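Local coordinates for fiber protein 2 (Human adenovirus type 41, PDB 2BZV) that forms the trimeric head of the short fibre, the receptor-binding tip of a capsid spike, and probably attaches the virion to the host receptor CXCAR, at residues I19-P24 / A36-C41; I30-D35 / G57-L62; D77-L82 / A101-T106; F107-T112 / V137-I142; Y146-K151 / F167-E172. All blocks are in the same frame, centred on the assembly; numbering follows the deposited sequence.

Interaction 1: residues I19-P24 / A36-C41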
# COMPACT_ATOMS: atom_id res chain seq x y z
N ILE A 19 -10.15 11.49 3.59
CA ILE A 19 -9.88 12.74 4.29
C ILE A 19 -8.56 13.28 3.78
O ILE A 19 -7.61 12.50 3.64
CB ILE A 19 -9.80 12.55 5.82
CG1 ILE A 19 -11.11 11.99 6.36
CG2 ILE A 19 -9.45 13.87 6.49
CD1 ILE A 19 -11.07 11.53 7.81
N TRP A 20 -8.47 14.58 3.52
CA TRP A 20 -7.17 15.13 3.16
C TRP A 20 -7.02 16.55 3.68
O TRP A 20 -7.98 17.18 4.10
CB TRP A 20 -6.89 14.99 1.66
CG TRP A 20 -7.73 15.81 0.72
CD1 TRP A 20 -8.69 16.75 1.00
CD2 TRP A 20 -7.63 15.76 -0.71
NE1 TRP A 20 -9.19 17.27 -0.17
CE2 TRP A 20 -8.56 16.68 -1.23
CE3 TRP A 20 -6.86 15.01 -1.61
CZ2 TRP A 20 -8.73 16.89 -2.60
CZ3 TRP A 20 -7.02 15.22 -2.98
CH2 TRP A 20 -7.95 16.15 -3.45
N SER A 21 -5.78 17.04 3.59
CA SER A 21 -5.44 18.38 4.05
C SER A 21 -4.93 19.26 2.92
O SER A 21 -4.11 20.15 3.14
CB SER A 21 -4.41 18.33 5.17
OG SER A 21 -3.15 17.87 4.69
N ILE A 22 -5.42 19.03 1.70
CA ILE A 22 -4.89 19.76 0.57
C ILE A 22 -5.09 21.27 0.73
O ILE A 22 -6.15 21.73 1.13
CB ILE A 22 -5.47 19.25 -0.77
CG1 ILE A 22 -4.55 19.62 -1.94
CG2 ILE A 22 -6.90 19.76 -1.00
CD1 ILE A 22 -4.94 18.96 -3.26
N SER A 23 -4.05 22.03 0.39
CA SER A 23 -4.11 23.48 0.52
C SER A 23 -3.10 24.10 -0.42
O SER A 23 -1.94 23.72 -0.39
CB SER A 23 -3.80 23.88 1.97
OG SER A 23 -3.81 25.29 2.12
N PRO A 24 -3.50 25.09 -1.23
CA PRO A 24 -2.50 25.75 -2.07
C PRO A 24 -1.55 26.64 -1.27
O PRO A 24 -0.40 26.85 -1.68
CB PRO A 24 -3.34 26.57 -3.06
CG PRO A 24 -4.64 26.75 -2.40
CD PRO A 24 -4.86 25.59 -1.48
N ALA A 36 4.78 26.06 6.78
CA ALA A 36 4.87 24.81 6.04
C ALA A 36 3.56 24.47 5.36
O ALA A 36 2.49 24.98 5.72
CB ALA A 36 5.26 23.67 6.99
N ASN A 37 3.65 23.58 4.37
CA ASN A 37 2.48 22.99 3.75
C ASN A 37 2.45 21.51 4.08
O ASN A 37 3.43 20.80 3.81
CB ASN A 37 2.51 23.18 2.23
CG ASN A 37 1.22 22.74 1.59
OD1 ASN A 37 0.97 21.53 1.47
ND2 ASN A 37 0.37 23.69 1.20
N LEU A 38 1.35 21.06 4.67
CA LEU A 38 1.15 19.64 4.96
C LEU A 38 0.08 19.09 4.05
O LEU A 38 -1.06 19.57 4.05
CB LEU A 38 0.73 19.44 6.42
CG LEU A 38 0.42 17.98 6.79
CD1 LEU A 38 1.69 17.12 6.73
CD2 LEU A 38 -0.19 17.89 8.16
N PHE A 39 0.43 18.05 3.31
CA PHE A 39 -0.54 17.30 2.52
C PHE A 39 -0.58 15.88 3.05
O PHE A 39 0.30 15.07 2.79
CB PHE A 39 -0.19 17.32 1.04
CG PHE A 39 -1.13 16.49 0.22
CD1 PHE A 39 -2.44 16.86 0.05
CD2 PHE A 39 -0.69 15.28 -0.31
CE1 PHE A 39 -3.33 16.07 -0.69
CE2 PHE A 39 -1.56 14.51 -1.07
CZ PHE A 39 -2.87 14.92 -1.27
N LEU A 40 -1.63 15.59 3.81
CA LEU A 40 -1.91 14.25 4.35
C LEU A 40 -3.21 13.81 3.72
O LEU A 40 -4.19 14.56 3.74
CB LEU A 40 -2.02 14.32 5.87
CG LEU A 40 -2.49 13.04 6.56
CD1 LEU A 40 -1.55 11.86 6.30
CD2 LEU A 40 -2.61 13.26 8.05
N CYS A 41 -3.21 12.59 3.16
CA CYS A 41 -4.40 12.03 2.54
C CYS A 41 -4.61 10.63 3.09
O CYS A 41 -3.68 9.80 3.01
CB CYS A 41 -4.22 11.99 1.01
SG CYS A 41 -5.67 11.32 0.15
O HOH W 1 -1.60 20.60 1.13
O HOH W 2 1.73 26.28 0.25
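An antiparallel strand pair that frays into a loop defines this contact in the knob sheet. Trp-20 and Cys-41 are a non-hydrogen-bonded pair, their CA atoms 4.2 Å apart, and beyond them Ser-21 takes over the pairing. Its N donates to Leu-40 O. Its side chain then stands in for the next backbone group: Ser-21 OG accepts from Leu-40 N at 2.9 Å along a nearly straight N-H (167°) and donates to Leu-38 O at 2.8 Å, approaching from above that carbonyl plane. With chi1 at 68°, OG sits between the backbone N and the carbonyl carbon and faces residues 36-41 of strand 36-45. Further on, Asn-37 closes the gap with its side chain. Asn-37 ND2 donates to Ser-23 O at 2.8 Å, with the acceptor near the amide plane. Water 2 joins the same ND2 to Pro-24 O, while water 1 accepts from Ser-23 N.

The apolar side is built on Phe-39. Phe-39 CE1 lies 3.8 Å from Trp-20 CE3, the two side chains running at a slant to each other. Ile-22 lies alongside Phe-39 and points the same way, with its CA at the ring edge; Ile-22 CG2 sits 3.4 Å above the plane of the Trp-20 ring, toward the rim. Phe-39 and Cys-41 pack on Ile-170 of a second subunit, and Trp-20 on Gln-173 of that subunit. Leu-38 and Leu-40 face the interior instead, meeting Ile-53 of strand 48-57 beside them in the sheet and Leu-72 and Leu-74 of strand 69-76 in the other sheet.

Interaction 2: residues I30-D35 / G57-L62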
# COMPACT_ATOMS: atom_id res chain seq x y z
N ILE A 30 5.16 24.90 12.18
CA ILE A 30 6.15 24.07 12.89
C ILE A 30 6.97 24.93 13.86
O ILE A 30 7.00 24.64 15.05
CB ILE A 30 7.08 23.35 11.90
CG1 ILE A 30 6.28 22.45 10.95
CG2 ILE A 30 8.14 22.56 12.67
CD1 ILE A 30 5.55 21.31 11.64
N TYR A 31 7.61 25.97 13.34
CA TYR A 31 8.42 26.88 14.18
C TYR A 31 7.79 28.25 14.28
O TYR A 31 7.97 28.95 15.27
CB TYR A 31 9.81 27.07 13.59
CG TYR A 31 10.65 25.83 13.44
CD1 TYR A 31 10.85 24.95 14.51
CD2 TYR A 31 11.29 25.57 12.24
CE1 TYR A 31 11.65 23.83 14.36
CE2 TYR A 31 12.08 24.45 12.08
CZ TYR A 31 12.26 23.58 13.13
OH TYR A 31 13.06 22.47 12.97
N GLU A 32 7.09 28.67 13.23
CA GLU A 32 6.36 29.93 13.23
C GLU A 32 5.07 29.73 12.46
O GLU A 32 4.87 28.70 11.81
CB GLU A 32 7.17 31.07 12.62
CG GLU A 32 7.55 30.89 11.17
CD GLU A 32 8.37 32.05 10.63
OE1 GLU A 32 9.61 32.07 10.84
OE2 GLU A 32 7.79 32.95 9.99
N THR A 33 4.17 30.70 12.54
CA THR A 33 2.86 30.58 11.94
C THR A 33 2.93 30.35 10.44
O THR A 33 3.57 31.12 9.72
CB THR A 33 2.05 31.87 12.18
OG1 THR A 33 2.04 32.17 13.59
CG2 THR A 33 0.62 31.69 11.68
N GLN A 34 2.27 29.29 9.96
CA GLN A 34 2.11 29.03 8.53
C GLN A 34 3.44 29.01 7.79
O GLN A 34 3.61 29.64 6.75
CB GLN A 34 1.12 30.04 7.93
CG GLN A 34 -0.29 29.77 8.45
CD GLN A 34 -1.33 30.62 7.77
OE1 GLN A 34 -1.03 31.70 7.26
NE2 GLN A 34 -2.57 30.15 7.74
N ASP A 35 4.38 28.24 8.33
CA ASP A 35 5.70 28.11 7.74
C ASP A 35 5.85 26.87 6.88
O ASP A 35 6.92 26.66 6.31
CB ASP A 35 6.80 28.17 8.81
CG ASP A 35 6.70 27.08 9.86
OD1 ASP A 35 5.76 26.25 9.81
OD2 ASP A 35 7.58 27.05 10.77
N GLY A 57 8.66 22.55 3.84
CA GLY A 57 9.00 23.75 4.62
C GLY A 57 9.09 24.95 3.70
O GLY A 57 9.66 24.86 2.61
N LEU A 58 8.52 26.07 4.12
CA LEU A 58 8.37 27.22 3.24
C LEU A 58 9.02 28.52 3.72
O LEU A 58 9.35 29.37 2.89
CB LEU A 58 6.89 27.49 3.00
CG LEU A 58 6.12 26.34 2.33
CD1 LEU A 58 4.63 26.64 2.36
CD2 LEU A 58 6.63 26.11 0.91
N LYS A 59 9.18 28.67 5.03
CA LYS A 59 9.62 29.93 5.63
C LYS A 59 10.55 29.66 6.78
O LYS A 59 10.43 28.62 7.44
CB LYS A 59 8.43 30.68 6.24
CG LYS A 59 7.48 31.35 5.29
CD LYS A 59 6.18 31.77 5.96
CE LYS A 59 6.36 32.53 7.26
NZ LYS A 59 5.21 33.43 7.51
N GLY A 60 11.41 30.61 7.11
CA GLY A 60 12.17 30.54 8.35
C GLY A 60 13.19 29.41 8.39
O GLY A 60 13.78 29.08 7.37
N ALA A 61 13.37 28.81 9.57
CA ALA A 61 14.37 27.75 9.75
C ALA A 61 14.06 26.52 8.92
O ALA A 61 14.95 25.71 8.63
CB ALA A 61 14.49 27.35 11.22
N LEU A 62 12.80 26.35 8.52
CA LEU A 62 12.47 25.24 7.62
C LEU A 62 13.13 25.36 6.24
O LEU A 62 13.13 24.40 5.47
CB LEU A 62 10.96 25.11 7.44
CG LEU A 62 10.18 24.67 8.68
CD1 LEU A 62 8.69 24.71 8.39
CD2 LEU A 62 10.60 23.28 9.12
O HOH W 3 11.43 29.65 11.65
O HOH W 4 5.10 33.31 10.07
O HOH W 5 10.02 28.04 10.03
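Leu-62 and Asp-35 cross at about a right angle where two loops at one end of the knob's beta-sandwich meet. Leu-62 CD1 presses on the carboxylate carbon, Asp-35 CG, at 3.4 Å. That carboxylate organises its own loop: it accepts three backbone N-H groups, with Ile-30 N on the syn side of OD1 (2.8 Å, 173°), Tyr-31 N on the syn side of OD2, and Glu-32 N on OD2 from above the plane. Chi1 (60°) sets CG between the backbone N and the carbonyl carbon, and the three N-H bonds of residues 30-32 hold the carboxylate there.

The Tyr-31 side chain runs at a slant to Leu-62, with CE2 3.5 Å from Leu-62 CD2 and CD2 near Ala-61 CB. Ile-30 CG2 lies over the centre of one face of this ring. Glu-32 and Lys-59 also cross at about a right angle; their salt bridge, OE2 to NZ at 3.6 Å, is long, and water 4 bridges the two groups. Backbone bonds close the contact, Asp-35 O accepting from Leu-58 N at 2.8 Å and only weakly from Lys-59 N. Water 5 donates to both Asp-35 OD2 and Lys-59 O, at 2.7 Å each.

Interaction 3: residues D77-L82 / A101-T106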
# COMPACT_ATOMS: atom_id res chain seq x y z
N ASP A 77 -9.96 13.80 19.32
CA ASP A 77 -10.79 13.40 20.46
C ASP A 77 -11.34 11.98 20.24
O ASP A 77 -11.10 11.35 19.20
CB ASP A 77 -11.87 14.45 20.77
CG ASP A 77 -12.97 14.56 19.73
OD1 ASP A 77 -13.11 13.66 18.86
OD2 ASP A 77 -13.72 15.56 19.80
N ASN A 78 -12.08 11.48 21.22
CA ASN A 78 -12.58 10.11 21.18
C ASN A 78 -13.66 9.89 20.12
O ASN A 78 -14.06 8.75 19.90
CB ASN A 78 -13.11 9.71 22.57
CG ASN A 78 -11.99 9.23 23.50
OD1 ASN A 78 -11.22 8.33 23.16
ND2 ASN A 78 -11.94 9.83 24.70
N GLN A 79 -14.11 10.97 19.48
CA GLN A 79 -15.10 10.88 18.40
C GLN A 79 -14.45 11.02 17.03
O GLN A 79 -15.13 10.93 16.01
CB GLN A 79 -16.19 11.94 18.57
CG GLN A 79 -17.17 11.68 19.71
CD GLN A 79 -16.62 11.90 21.09
OE1 GLN A 79 -16.01 12.93 21.40
NE2 GLN A 79 -16.85 10.92 21.97
N GLY A 80 -13.13 11.22 16.98
CA GLY A 80 -12.44 11.35 15.69
C GLY A 80 -12.36 12.76 15.15
O GLY A 80 -12.18 12.96 13.94
N ASN A 81 -12.48 13.77 16.02
CA ASN A 81 -12.33 15.16 15.61
C ASN A 81 -10.91 15.64 15.85
O ASN A 81 -10.36 15.43 16.94
CB ASN A 81 -13.27 16.07 16.41
CG ASN A 81 -14.70 15.75 16.14
OD1 ASN A 81 -15.20 15.98 15.04
ND2 ASN A 81 -15.36 15.17 17.13
N LEU A 82 -10.33 16.33 14.87
CA LEU A 82 -9.00 16.90 15.02
C LEU A 82 -9.02 18.00 16.08
O LEU A 82 -9.85 18.90 16.05
CB LEU A 82 -8.54 17.48 13.69
CG LEU A 82 -7.12 18.05 13.66
CD1 LEU A 82 -6.06 16.94 13.73
CD2 LEU A 82 -6.92 18.91 12.43
N ALA A 101 -13.61 17.41 8.30
CA ALA A 101 -13.59 15.98 8.60
C ALA A 101 -13.96 15.71 10.06
O ALA A 101 -13.15 15.25 10.87
CB ALA A 101 -12.23 15.40 8.24
N SER A 102 -15.21 15.98 10.40
CA SER A 102 -15.69 15.79 11.76
C SER A 102 -16.08 14.34 12.00
O SER A 102 -16.50 13.60 11.11
CB SER A 102 -16.91 16.68 12.04
OG SER A 102 -17.88 16.46 11.04
N ASN A 103 -15.96 13.94 13.26
CA ASN A 103 -16.45 12.66 13.76
C ASN A 103 -15.93 11.48 12.94
O ASN A 103 -16.66 10.51 12.67
CB ASN A 103 -17.97 12.67 13.83
CG ASN A 103 -18.47 13.76 14.76
OD1 ASN A 103 -19.37 14.53 14.43
ND2 ASN A 103 -17.87 13.84 15.95
N ALA A 104 -14.65 11.53 12.58
CA ALA A 104 -14.06 10.51 11.69
C ALA A 104 -13.54 9.33 12.49
O ALA A 104 -12.40 8.87 12.31
CB ALA A 104 -12.96 11.14 10.87
N LEU A 105 -14.38 8.78 13.37
CA LEU A 105 -13.95 7.70 14.26
C LEU A 105 -13.39 6.51 13.50
O LEU A 105 -12.41 5.89 13.94
CB LEU A 105 -15.13 7.26 15.14
CG LEU A 105 -14.82 6.17 16.18
CD1 LEU A 105 -13.67 6.56 17.11
CD2 LEU A 105 -16.09 5.84 16.96
N THR A 106 -13.99 6.15 12.37
CA THR A 106 -13.57 4.95 11.64
C THR A 106 -12.34 5.18 10.78
O THR A 106 -11.92 4.26 10.08
CB THR A 106 -14.71 4.34 10.81
OG1 THR A 106 -15.08 5.26 9.77
CG2 THR A 106 -15.92 4.02 11.68
O HOH W 6 -10.83 13.96 11.68
O HOH W 7 -11.96 17.15 12.60
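Gly-80 and Leu-105 bring two loops together backbone to backbone, their CA atoms only 4.2 Å apart. This is the tight part of the contact. Gly-80 closes a type I beta turn that starts at Asp-77, and having no side chain it lets the opposing main chain come this near. Gly-80 O accepts from Ala-104 N at 3.2 Å, the donor standing above the carbonyl plane, and Gln-79 O receives a CA-H...O contact from Asn-103 CA at 3.1 Å. Beside this tight part, two waters bridge backbone groups: water 6 links the buried carbonyls Gly-80 O and Ala-101 O, and water 7 links Ala-101 O to Leu-82 N.

Asn-81 fastens the adjoining part. Its OD1 takes Asn-103 N at 2.8 Å, again from above the plane of its C=O. The other end of this amide is steadied within its own loop, since Asn-81 ND2 donates to both carboxylate oxygens of Asp-77, each through its syn lone pair. Asp-77 OD1 also accepts from Gln-79 N, an Asx turn, and from Asn-81 N at 2.9 Å, so the acid ties the turn together.

The looser, more exposed side lies at Asn-78, where Leu-105 CD1 merely touches Asn-78 O at 3.6 Å.

Ala-101 and Ala-104 rest on Ile-19 of strand 18-20, whereas Leu-82 packs on Leu-74 and Phe-76 of strand 69-76, which places the contact between strands of the two sheets.

Interaction 4: residues F107-T112 / V137-I142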
# COMPACT_ATOMS: atom_id res chain seq x y z
N PHE A 107 -11.74 6.37 10.85
CA PHE A 107 -10.41 6.62 10.31
C PHE A 107 -9.36 6.64 11.42
O PHE A 107 -8.17 6.80 11.13
CB PHE A 107 -10.35 7.97 9.58
CG PHE A 107 -11.08 8.00 8.26
CD1 PHE A 107 -10.36 8.02 7.07
CD2 PHE A 107 -12.47 8.03 8.20
CE1 PHE A 107 -11.01 8.08 5.85
CE2 PHE A 107 -13.12 8.09 6.98
CZ PHE A 107 -12.39 8.11 5.80
N MET A 108 -9.76 6.52 12.69
CA MET A 108 -8.79 6.60 13.77
C MET A 108 -8.01 5.30 13.92
O MET A 108 -8.54 4.23 13.62
CB MET A 108 -9.50 6.90 15.09
CG MET A 108 -10.18 8.26 15.09
SD MET A 108 -9.06 9.67 14.95
CE MET A 108 -9.18 10.09 13.19
N PRO A 109 -6.74 5.37 14.35
CA PRO A 109 -5.99 4.13 14.56
C PRO A 109 -6.64 3.30 15.67
O PRO A 109 -6.94 3.80 16.76
CB PRO A 109 -4.59 4.62 14.95
CG PRO A 109 -4.51 6.06 14.55
CD PRO A 109 -5.92 6.57 14.62
N ASN A 110 -6.85 2.02 15.37
CA ASN A 110 -7.55 1.11 16.25
C ASN A 110 -6.90 1.07 17.63
O ASN A 110 -5.68 0.87 17.73
CB ASN A 110 -7.51 -0.28 15.60
CG ASN A 110 -8.37 -1.29 16.30
OD1 ASN A 110 -8.05 -1.73 17.41
ND2 ASN A 110 -9.47 -1.70 15.68
N SER A 111 -7.69 1.26 18.68
CA SER A 111 -7.11 1.36 20.02
C SER A 111 -6.88 0.02 20.69
O SER A 111 -6.32 -0.01 21.78
CB SER A 111 -8.00 2.24 20.90
OG SER A 111 -9.28 1.66 21.06
N THR A 112 -7.29 -1.07 20.06
CA THR A 112 -6.88 -2.42 20.49
C THR A 112 -5.56 -2.80 19.83
O THR A 112 -4.64 -3.32 20.49
CB THR A 112 -7.97 -3.44 20.12
OG1 THR A 112 -9.17 -3.12 20.83
CG2 THR A 112 -7.51 -4.86 20.48
N VAL A 137 5.89 6.67 11.78
CA VAL A 137 4.59 7.06 12.30
C VAL A 137 4.31 6.19 13.51
O VAL A 137 4.50 4.97 13.46
CB VAL A 137 3.47 6.99 11.22
CG1 VAL A 137 3.38 5.62 10.56
CG2 VAL A 137 2.14 7.40 11.84
N VAL A 138 3.91 6.84 14.61
CA VAL A 138 3.47 6.15 15.82
C VAL A 138 2.04 6.51 16.07
O VAL A 138 1.62 7.67 15.90
CB VAL A 138 4.46 6.78 17.01
CG1 VAL A 138 3.93 6.39 18.39
CG2 VAL A 138 5.95 6.32 16.77
N TYR A 139 1.26 5.51 16.46
CA TYR A 139 -0.17 5.66 16.65
C TYR A 139 -0.55 5.77 18.12
O TYR A 139 -0.05 5.02 18.96
CB TYR A 139 -0.89 4.46 16.02
CG TYR A 139 -0.55 4.31 14.54
CD1 TYR A 139 -1.06 5.20 13.59
CD2 TYR A 139 0.32 3.32 14.10
CE1 TYR A 139 -0.73 5.07 12.25
CE2 TYR A 139 0.66 3.20 12.75
CZ TYR A 139 0.13 4.08 11.84
OH TYR A 139 0.44 3.99 10.49
N ASN A 140 -1.45 6.70 18.39
CA ASN A 140 -2.10 6.82 19.69
C ASN A 140 -1.15 7.07 20.86
O ASN A 140 -1.40 6.60 21.96
CB ASN A 140 -3.02 5.62 19.94
CG ASN A 140 -4.15 5.56 18.92
OD1 ASN A 140 -4.51 6.57 18.32
ND2 ASN A 140 -4.74 4.39 18.76
N GLU A 141 -0.09 7.84 20.61
CA GLU A 141 0.77 8.28 21.70
C GLU A 141 0.12 9.51 22.33
O GLU A 141 0.51 10.65 22.05
CB GLU A 141 2.16 8.59 21.18
CG GLU A 141 3.19 8.79 22.29
CD GLU A 141 4.57 9.02 21.72
OE1 GLU A 141 5.22 8.03 21.34
OE2 GLU A 141 4.98 10.20 21.65
N ILE A 142 -0.90 9.26 23.14
CA ILE A 142 -1.76 10.32 23.65
C ILE A 142 -2.55 9.72 24.81
O ILE A 142 -2.80 8.50 24.81
CB ILE A 142 -2.69 10.90 22.53
CG1 ILE A 142 -3.36 12.21 22.95
CG2 ILE A 142 -3.69 9.84 22.07
CD1 ILE A 142 -3.88 13.00 21.76
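Pro-109 meets both Tyr-139 and Asn-140, one through its ring carbons and the other also through its carbonyl. A single hydrogen bond joins the segments: Asn-140 ND2 donates to Pro-109 O at 3.0 Å. It is straight at the hydrogen (170°) and the acceptor lies in the plane of the Asn-140 amide, but the donor stands 58° out of the carbonyl plane of Pro-109. The amide has further partners, ND2 donating to Tyr-114 O and OD1 accepting from Ala-147 N, so its orientation is fixed from several directions. Asn-140 takes a left-handed backbone conformation (phi 60°) just after strand 135-139, and its side chain reaches back toward the loop 107-112.

The apolar contacts are made by the proline ring. Pro-109 CG lies 3.7 Å from Tyr-139 CD1, and Pro-109 CB reaches Tyr-139 CB at 3.9 Å. The same CG passes 3.8 Å from Asn-140 OD1, so the proline fits against two successive side chains.

Within the loop, Asn-110 OD1 accepts from Thr-112 N at 2.8 Å, an Asx turn.

The loop 107-112 thus packs its proline against the end of strand 135-139, and with Phe-148 of strand 146-153 and Tyr-169 of strand 165-170, which Pro-109 also touches, it lies between the two sheets of the knob's beta-sandwich. Backbone bonds from Asn-110 to Ile-170 and from Asn-140 to Ala-147 tie the two segments to these strands, which belong to different sheets.

Interaction 5: residues Y146-K151 / F167-E172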
# COMPACT_ATOMS: atom_id res chain seq x y z
N TYR A 146 -7.14 9.79 20.17
CA TYR A 146 -6.30 9.13 19.17
C TYR A 146 -5.24 10.09 18.69
O TYR A 146 -5.37 11.31 18.87
CB TYR A 146 -7.16 8.72 17.96
CG TYR A 146 -8.30 7.79 18.36
CD1 TYR A 146 -8.10 6.42 18.43
CD2 TYR A 146 -9.56 8.29 18.69
CE1 TYR A 146 -9.13 5.57 18.81
CE2 TYR A 146 -10.59 7.44 19.09
CZ TYR A 146 -10.37 6.08 19.15
OH TYR A 146 -11.38 5.23 19.54
N ALA A 147 -4.20 9.57 18.05
CA ALA A 147 -3.21 10.46 17.48
C ALA A 147 -2.38 9.78 16.41
O ALA A 147 -2.23 8.55 16.39
CB ALA A 147 -2.26 10.99 18.58
N PHE A 148 -1.82 10.61 15.55
CA PHE A 148 -0.68 10.23 14.72
C PHE A 148 0.50 11.08 15.15
O PHE A 148 0.36 12.30 15.30
CB PHE A 148 -0.89 10.57 13.24
CG PHE A 148 -2.08 9.93 12.59
CD1 PHE A 148 -2.04 8.60 12.23
CD2 PHE A 148 -3.19 10.67 12.28
CE1 PHE A 148 -3.12 8.00 11.61
CE2 PHE A 148 -4.27 10.07 11.66
CZ PHE A 148 -4.24 8.74 11.34
N THR A 149 1.68 10.46 15.28
CA THR A 149 2.91 11.21 15.51
C THR A 149 3.87 10.82 14.40
O THR A 149 4.30 9.67 14.32
CB THR A 149 3.53 10.95 16.88
OG1 THR A 149 2.55 11.24 17.89
CG2 THR A 149 4.77 11.81 17.06
N PHE A 150 4.15 11.79 13.54
CA PHE A 150 5.06 11.59 12.41
C PHE A 150 6.43 12.13 12.78
O PHE A 150 6.53 13.16 13.45
CB PHE A 150 4.53 12.37 11.21
CG PHE A 150 3.17 11.93 10.76
CD1 PHE A 150 2.98 10.71 10.11
CD2 PHE A 150 2.06 12.74 11.00
CE1 PHE A 150 1.72 10.30 9.71
CE2 PHE A 150 0.80 12.33 10.60
CZ PHE A 150 0.63 11.11 9.95
N LYS A 151 7.48 11.47 12.32
CA LYS A 151 8.83 11.96 12.53
C LYS A 151 9.63 11.77 11.25
O LYS A 151 9.60 10.69 10.65
CB LYS A 151 9.52 11.24 13.69
CG LYS A 151 10.94 11.76 13.97
CD LYS A 151 11.64 10.91 15.02
CE LYS A 151 13.13 11.19 15.12
NZ LYS A 151 13.79 10.32 16.13
N PHE A 167 1.93 5.01 4.15
CA PHE A 167 1.81 4.14 5.31
C PHE A 167 0.41 3.54 5.35
O PHE A 167 -0.48 3.98 4.64
CB PHE A 167 2.14 4.90 6.61
CG PHE A 167 1.23 6.09 6.90
CD1 PHE A 167 0.19 5.98 7.81
CD2 PHE A 167 1.45 7.30 6.27
CE1 PHE A 167 -0.64 7.07 8.06
CE2 PHE A 167 0.63 8.39 6.52
CZ PHE A 167 -0.41 8.27 7.41
N CYS A 168 0.22 2.52 6.18
CA CYS A 168 -1.03 1.77 6.23
C CYS A 168 -1.29 1.38 7.69
O CYS A 168 -0.35 0.86 8.32
CB CYS A 168 -0.92 0.51 5.34
SG CYS A 168 -2.34 -0.59 5.43
N TYR A 169 -2.50 1.54 8.20
CA TYR A 169 -2.82 1.15 9.56
C TYR A 169 -4.24 0.61 9.64
O TYR A 169 -5.05 0.75 8.71
CB TYR A 169 -2.59 2.32 10.54
CG TYR A 169 -3.52 3.49 10.29
CD1 TYR A 169 -4.74 3.59 10.95
CD2 TYR A 169 -3.18 4.49 9.38
CE1 TYR A 169 -5.61 4.66 10.71
CE2 TYR A 169 -4.04 5.56 9.12
CZ TYR A 169 -5.25 5.63 9.79
OH TYR A 169 -6.09 6.69 9.51
N ILE A 170 -4.53 -0.05 10.77
CA ILE A 170 -5.82 -0.63 11.08
C ILE A 170 -6.68 0.40 11.82
O ILE A 170 -6.19 1.04 12.76
CB ILE A 170 -5.66 -1.86 11.97
CG1 ILE A 170 -4.66 -2.87 11.37
CG2 ILE A 170 -7.02 -2.50 12.27
CD1 ILE A 170 -5.16 -3.54 10.14
N THR A 171 -7.93 0.53 11.40
CA THR A 171 -8.80 1.55 11.97
C THR A 171 -9.68 1.03 13.09
O THR A 171 -9.94 -0.17 13.22
CB THR A 171 -9.75 2.17 10.92
OG1 THR A 171 -10.74 1.21 10.53
CG2 THR A 171 -8.97 2.65 9.71
N GLU A 172 -10.15 1.97 13.89
CA GLU A 172 -11.18 1.75 14.87
C GLU A 172 -12.48 1.39 14.16
O GLU A 172 -12.72 1.85 13.03
CB GLU A 172 -11.32 3.05 15.68
CG GLU A 172 -11.87 3.00 17.06
CD GLU A 172 -11.03 2.26 18.09
OE1 GLU A 172 -10.53 1.15 17.84
OE2 GLU A 172 -10.87 2.80 19.18
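Tyr-169 projects from CB toward Phe-148 on the facing strand, and its ring can be followed atom by atom. CD2 comes within 4.2 Å of Phe-148 CE1, and CE2 approaches the same atom at 3.6 Å. CZ lies at the edge of the Phe-148 ring, in its plane, and at the tip Tyr-169 OH is 3.3 Å from Phe-148 CZ. The phenylalanine thus presents its edge to the tyrosine face in an offset edge-to-face pair, with planes at 69° and centroids 5.3 Å apart. The hydroxyl itself is hydrogen-bonded to Phe-107 O.

One step along, the pairing recurs: Phe-150 turns its edge to the face of Phe-167, Phe-150 CE1 to Phe-167 CZ being 3.7 Å and the planes 64° apart. At the other end the meeting is polar. Tyr-146 OH donates to Glu-172 OE2 at 2.5 Å, a short bond to the anti lone pair, with ring and carboxylate nearly perpendicular. Since Glu-172 OE2 also bonds Ser-111 OG, two hydroxyls hold this oxygen.

The axes of the short strands 146-151 and 167-170 come within 11.8 Å of each other and run roughly antiparallel (157°), too far apart for backbone pairing, and their aromatic side chains fill the space between. Such face-to-face packing of two sheets across an apolar core is the defining feature of a beta-sandwich, here the fibre knob.

From the N terminus, interaction 1 closes the loop between strands 18-20 and 36-45, and interaction 2 joins that same loop to the turn after strand 48-57; the two cross, since 30-35 lies between the segments of interaction 1. The remaining three follow in series and none is nested. Interaction 3 closes the stretch leading from strand 69-76 past 93-94, interaction 4 the long loop before strand 135-139, and interaction 5 joins strands 146-153 and 165-170 across the sandwich. Interactions 4 and 5 have centres about 5 Å apart, while interaction 2 lies about 27 Å, centre to centre, from interaction 3. Ile-19 links interaction 1 to interactions 3 and 4.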